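Local coordinates for protein putative MAR1 (Leishmania donovani, PDB 1X9G) that is of unknown function but belongs to the isochorismatase superfamily of hydrolases and their relatives, and has been put forward as a putative ribonuclease, at residues C25-E30 / T65-K70. Residues are numbered along the deposited sequence; the frame is centred on the assembly and turned at random.
Sequences CVDLQE and TEHYPK
Q29 reaches across to H67, and its side-chain amide pairs with both the N-H and the C=O of that residue. CB starts out toward 65-70, and the chain beyond CG runs extended (chi2 176°), which carries the amide to the backbone of H67. OE1 takes the N-H of H67 in an almost straight bond (176°); the modelled 2.5 Å between Q29 OE1 and H67 N is shorter than a normal bond, so the exact length is doubtful. On the other branch, NE2 gives a hydrogen to H67 O at 2.9 Å, with that oxygen close to the amide plane of Q29; NE2 also has a weak bond to G73 O. Taken together, the two bonds to H67 would set the rotation of the amide.

Two residues earlier is D27, whose backbone N-H bonds to T65 O at 3.2 Å. Its CG stands beside its own backbone N, anti to the carbonyl carbon (chi1 -55°), and the two carboxylate oxygens part company. OD2 accepts the T65 hydroxyl from its syn side, 2.9 Å from T65 OG1 and well out of the carboxylate plane. OD1 packs 3.5 Å from H67 CB and forms a salt bridge with K90 NZ. D27 also touches C120, and the grouping of D27, K90 and C120 is consistent with the Asp-Lys-Cys catalytic triad of the superfamily.

Before this, the chains are regular parallel sheet: T65 N bonds to C25 O, and V26 pairs with T65, their side chains on the same face. The contact lies at the C-terminal ends of strands 21-26 and 60-67, joined through helix 39-55 as a beta-alpha-beta unit. Strand 86-90 flanks 60-67 on its other edge, helix 117-130 packs against V26 and D27, and A180 of the second subunit touches H67.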
loop_
_atom_site.group_PDB
_atom_site.type_symbol
_atom_site.label_atom_id
_atom_site.label_comp_id
_atom_site.label_asym_id
_atom_site.label_seq_id
_atom_site.Cartn_x
_atom_site.Cartn_y
_atom_site.Cartn_z
ATOM N N CYS A 25 25.334 3.413 -7.928
ATOM C CA CYS A 25 24.924 2.853 -9.197
ATOM C C CYS A 25 25.145 1.346 -9.168
ATOM O O CYS A 25 26.290 0.864 -9.262
ATOM C CB CYS A 25 25.694 3.507 -10.337
ATOM S SG CYS A 25 25.358 2.716 -11.927
ATOM N N VAL A 26 24.054 0.592 -9.010
ATOM C CA VAL A 26 24.232 -0.799 -8.593
ATOM C C VAL A 26 24.088 -1.871 -9.678
ATOM O O VAL A 26 23.040 -2.002 -10.258
ATOM C CB VAL A 26 23.615 -1.152 -7.170
ATOM C CG1 VAL A 26 22.672 -0.132 -6.682
ATOM C CG2 VAL A 26 23.069 -2.579 -7.082
ATOM N N ASP A 27 25.207 -2.564 -9.964
ATOM C CA ASP A 27 25.271 -3.762 -10.840
ATOM C C ASP A 27 24.717 -3.669 -12.279
ATOM O O ASP A 27 24.285 -4.661 -12.862
ATOM C CB ASP A 27 24.717 -4.989 -10.112
ATOM C CG ASP A 27 25.409 -5.248 -8.783
ATOM O OD1 ASP A 27 24.921 -6.160 -8.052
ATOM O OD2 ASP A 27 26.431 -4.579 -8.464
ATOM N N LEU A 28 24.782 -2.491 -12.883
ATOM C CA LEU A 28 24.344 -2.342 -14.271
ATOM C C LEU A 28 25.357 -2.944 -15.311
ATOM O O LEU A 28 26.045 -2.246 -16.054
ATOM C CB LEU A 28 23.966 -0.872 -14.531
ATOM C CG LEU A 28 22.721 -0.347 -13.783
ATOM C CD1 LEU A 28 22.539 1.154 -13.942
ATOM C CD2 LEU A 28 21.398 -1.097 -14.132
ATOM N N GLN A 29 25.420 -4.266 -15.371
ATOM C CA GLN A 29 26.467 -4.971 -16.116
ATOM C C GLN A 29 25.906 -5.748 -17.311
ATOM O O GLN A 29 24.680 -5.869 -17.480
ATOM C CB GLN A 29 27.231 -5.904 -15.165
ATOM C CG GLN A 29 27.318 -5.312 -13.781
ATOM C CD GLN A 29 27.961 -6.192 -12.774
ATOM O OE1 GLN A 29 27.760 -6.014 -11.573
ATOM N NE2 GLN A 29 28.773 -7.144 -13.238
ATOM N N GLU A 30 26.821 -6.310 -18.105
ATOM C CA GLU A 30 26.514 -6.829 -19.424
ATOM C C GLU A 30 25.615 -8.059 -19.420
ATOM O O GLU A 30 24.723 -8.158 -20.253
ATOM C CB GLU A 30 27.811 -7.044 -20.225
ATOM C CG GLU A 30 27.632 -7.441 -21.716
ATOM C CD GLU A 30 26.809 -6.428 -22.528
ATOM O OE1 GLU A 30 25.646 -6.108 -22.140
ATOM O OE2 GLU A 30 27.340 -5.961 -23.566
ATOM N N THR A 65 29.145 -0.127 -8.246
ATOM C CA THR A 65 29.590 -1.472 -7.870
ATOM C C THR A 65 29.400 -2.372 -9.088
ATOM O O THR A 65 28.396 -2.241 -9.818
ATOM C CB THR A 65 28.794 -2.059 -6.683
ATOM O OG1 THR A 65 27.458 -2.274 -7.109
ATOM C CG2 THR A 65 28.761 -1.128 -5.520
ATOM N N GLU A 66 30.370 -3.263 -9.326
ATOM C CA GLU A 66 30.188 -4.345 -10.281
ATOM C C GLU A 66 30.285 -5.616 -9.479
ATOM O O GLU A 66 31.217 -5.795 -8.690
ATOM C CB GLU A 66 31.261 -4.401 -11.367
ATOM C CG GLU A 66 31.939 -3.109 -11.779
ATOM C CD GLU A 66 32.686 -3.260 -13.090
ATOM O OE1 GLU A 66 33.747 -3.932 -13.116
ATOM O OE2 GLU A 66 32.199 -2.722 -14.104
ATOM N N HIS A 67 29.333 -6.503 -9.727
ATOM C CA HIS A 67 29.196 -7.760 -9.026
ATOM C C HIS A 67 29.777 -8.869 -9.879
ATOM O O HIS A 67 29.427 -8.984 -11.049
ATOM C CB HIS A 67 27.709 -8.047 -8.830
ATOM C CG HIS A 67 27.442 -9.247 -7.998
ATOM N ND1 HIS A 67 27.408 -9.197 -6.621
ATOM C CD2 HIS A 67 27.217 -10.536 -8.343
ATOM C CE1 HIS A 67 27.148 -10.402 -6.152
ATOM N NE2 HIS A 67 27.040 -11.235 -7.175
ATOM N N TYR A 68 30.636 -9.688 -9.270
ATOM C CA TYR A 68 31.444 -10.715 -9.960
ATOM C C TYR A 68 31.704 -10.375 -11.442
ATOM O O TYR A 68 31.215 -11.065 -12.335
ATOM C CB TYR A 68 30.783 -12.074 -9.797
ATOM C CG TYR A 68 31.658 -13.263 -10.113
ATOM C CD1 TYR A 68 31.345 -14.117 -11.191
ATOM C CD2 TYR A 68 32.788 -13.555 -9.338
ATOM C CE1 TYR A 68 32.141 -15.219 -11.495
ATOM C CE2 TYR A 68 33.598 -14.657 -9.645
ATOM C CZ TYR A 68 33.262 -15.485 -10.719
ATOM O OH TYR A 68 34.041 -16.587 -11.008
ATOM N N PRO A 69 32.470 -9.287 -11.694
ATOM C CA PRO A 69 32.600 -8.692 -13.043
ATOM C C PRO A 69 33.052 -9.660 -14.158
ATOM O O PRO A 69 32.319 -9.856 -15.135
ATOM C CB PRO A 69 33.635 -7.576 -12.863
ATOM C CG PRO A 69 33.792 -7.398 -11.425
ATOM C CD PRO A 69 33.267 -8.566 -10.682
ATOM N N LYS A 70 34.238 -10.252 -14.005
ATOM C CA LYS A 70 34.828 -11.134 -15.025
ATOM C C LYS A 70 33.905 -12.303 -15.417
ATOM O O LYS A 70 33.701 -12.568 -16.608
ATOM C CB LYS A 70 36.226 -11.626 -14.589
ATOM C CG LYS A 70 36.817 -12.758 -15.448
ATOM C CD LYS A 70 37.330 -12.282 -16.834
ATOM C CE LYS A 70 37.766 -13.482 -17.733
ATOM N NZ LYS A 70 36.613 -14.304 -18.233
#